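Local coordinates for CDP-glucose-4,6-dehydratase (Yersinia pseudotuberculosis, PDB 1RKX) that catalyses the NAD-dependent dehydration of CDP-D-glucose to CDP-4-dehydro-6-deoxy-D-glucose, as a member of the short-chain dehydrogenase/reductase (SDR) family, at the interface of chains A and B. Residues are numbered along the deposited sequence; one frame, centred on the assembly and turned at random. Chains: chain A/B, CDP-glucose-4,6-dehydratase.

The interface of chains A and B. Residues chain A 116, 119, 171, 175; chain B 96-98, 100.
Carboxylate oxygen OE1 of A:Glu116 takes two donors from opposite faces of its plane and also touches CG of B:Pro100 at 3.4 Å. One donor is the phenol OH of A:Tyr171, 2.6 Å from OE1 on the anti side but tilted well out of the carboxylate plane; the other is NE of A:Arg119, which comes from above that plane, while OE1 lies in the guanidinium plane and the bond is fairly straight (163° at the hydrogen). The arginine binds side-on, its NH2 closing a less straight, tilted salt bridge to A:Glu116 OE2 at 2.7 Å on the syn side. Two bonds thus fix the rotation of the guanidinium, and the acid probably balances its charge at the chain boundary. With CG anti to the backbone N (chi1 -177°) and a bend at chi3, A:Arg119 turns back toward A:Glu116, one turn earlier on helix 100-121.

B:Pro100, the first residue of the same helix in the partner, presses its ring into this network. It meets A:Glu116 and A:Tyr171 roughly at right angles, with its CG 3.5 Å from the tyrosine OH, while its CD lies 3.7 Å from A:Arg119 NH2. A:Phe175, at the end of helix 156-175, forms another wall: its CZ packs 3.7 Å from B:Pro100 CG, and the rim of its ring lies over one guanidinium face. The patch is part of a two-fold symmetric interface and recurs with the chains exchanged; whether this is the biological dimer the structure alone does not show. Beyond the proline, the phenylalanine faces the end of helix 93-98, where CZ lies 3.4 Å from the backbone O of B:Tyr97.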
loop_
_atom_site.group_PDB
_atom_site.type_symbol
_atom_site.label_atom_id
_atom_site.label_comp_id
_atom_site.label_asym_id
_atom_site.label_seq_id
_atom_site.Cartn_x
_atom_site.Cartn_y
_atom_site.Cartn_z
ATOM N N GLU A 116 -16.858 -26.984 4.020
ATOM C CA GLU A 116 -16.888 -28.228 3.251
ATOM C C GLU A 116 -18.272 -28.876 3.376
ATOM O O GLU A 116 -18.830 -29.374 2.396
ATOM C CB GLU A 116 -15.821 -29.197 3.767
ATOM C CG GLU A 116 -15.684 -30.486 2.958
ATOM C CD GLU A 116 -15.136 -30.267 1.553
ATOM O OE1 GLU A 116 -14.742 -29.126 1.202
ATOM O OE2 GLU A 116 -15.093 -31.252 0.791
ATOM N N ARG A 119 -20.685 -26.974 1.299
ATOM C CA ARG A 119 -20.397 -27.254 -0.099
ATOM C C ARG A 119 -21.103 -28.527 -0.575
ATOM O O ARG A 119 -21.711 -28.552 -1.648
ATOM C CB ARG A 119 -18.878 -27.399 -0.274
ATOM C CG ARG A 119 -18.406 -27.630 -1.694
ATOM C CD ARG A 119 -16.902 -27.401 -1.804
ATOM N NE ARG A 119 -16.083 -28.550 -1.425
ATOM C CZ ARG A 119 -15.730 -29.523 -2.260
ATOM N NH1 ARG A 119 -16.129 -29.492 -3.524
ATOM N NH2 ARG A 119 -14.954 -30.514 -1.841
ATOM N N TYR A 171 -12.392 -20.736 -0.327
ATOM C CA TYR A 171 -13.564 -21.580 -0.525
ATOM C C TYR A 171 -14.579 -20.855 -1.404
ATOM O O TYR A 171 -15.189 -21.458 -2.294
ATOM C CB TYR A 171 -14.214 -21.964 0.811
ATOM C CG TYR A 171 -13.916 -23.389 1.229
ATOM C CD1 TYR A 171 -12.681 -23.734 1.784
ATOM C CD2 TYR A 171 -14.851 -24.401 1.019
ATOM C CE1 TYR A 171 -12.383 -25.054 2.118
ATOM C CE2 TYR A 171 -14.563 -25.733 1.349
ATOM C CZ TYR A 171 -13.329 -26.051 1.895
ATOM O OH TYR A 171 -13.038 -27.362 2.193
ATOM N N PHE A 175 -15.284 -22.666 -4.717
ATOM C CA PHE A 175 -16.537 -23.411 -4.714
ATOM C C PHE A 175 -17.845 -22.626 -4.657
ATOM O O PHE A 175 -18.906 -23.173 -4.958
ATOM C CB PHE A 175 -16.501 -24.427 -3.569
ATOM C CG PHE A 175 -15.204 -25.199 -3.488
ATOM C CD1 PHE A 175 -14.344 -25.030 -2.404
ATOM C CD2 PHE A 175 -14.840 -26.089 -4.500
ATOM C CE1 PHE A 175 -13.136 -25.735 -2.326
ATOM C CE2 PHE A 175 -13.642 -26.799 -4.434
ATOM C CZ PHE A 175 -12.785 -26.620 -3.340
ATOM N N SER B 96 -6.092 -29.815 -5.171
ATOM C CA SER B 96 -6.661 -29.027 -4.077
ATOM C C SER B 96 -8.122 -28.667 -4.335
ATOM O O SER B 96 -8.876 -28.400 -3.399
ATOM C CB SER B 96 -5.846 -27.748 -3.836
ATOM O OG SER B 96 -6.076 -26.767 -4.836
ATOM N N TYR B 97 -8.525 -28.660 -5.603
ATOM C CA TYR B 97 -9.911 -28.356 -5.937
ATOM C C TYR B 97 -10.825 -29.530 -5.617
ATOM O O TYR B 97 -11.991 -29.335 -5.275
ATOM C CB TYR B 97 -10.055 -27.987 -7.420
ATOM C CG TYR B 97 -9.688 -26.554 -7.716
ATOM C CD1 TYR B 97 -8.541 -26.237 -8.440
ATOM C CD2 TYR B 97 -10.494 -25.509 -7.269
ATOM C CE1 TYR B 97 -8.205 -24.908 -8.712
ATOM C CE2 TYR B 97 -10.173 -24.190 -7.535
ATOM C CZ TYR B 97 -9.032 -23.894 -8.257
ATOM O OH TYR B 97 -8.748 -22.584 -8.544
ATOM N N SER B 98 -10.305 -30.749 -5.721
ATOM C CA SER B 98 -11.121 -31.922 -5.430
ATOM C C SER B 98 -10.940 -32.402 -3.993
ATOM O O SER B 98 -11.795 -33.100 -3.460
ATOM C CB SER B 98 -10.796 -33.059 -6.402
ATOM O OG SER B 98 -9.444 -33.450 -6.297
ATOM N N PRO B 100 -9.944 -30.182 -1.063
ATOM C CA PRO B 100 -9.554 -28.986 -0.313
ATOM C C PRO B 100 -9.209 -29.246 1.163
ATOM O O PRO B 100 -8.210 -28.743 1.678
ATOM C CB PRO B 100 -10.764 -28.063 -0.495
ATOM C CG PRO B 100 -11.917 -29.032 -0.626
ATOM C CD PRO B 100 -11.332 -30.079 -1.546
#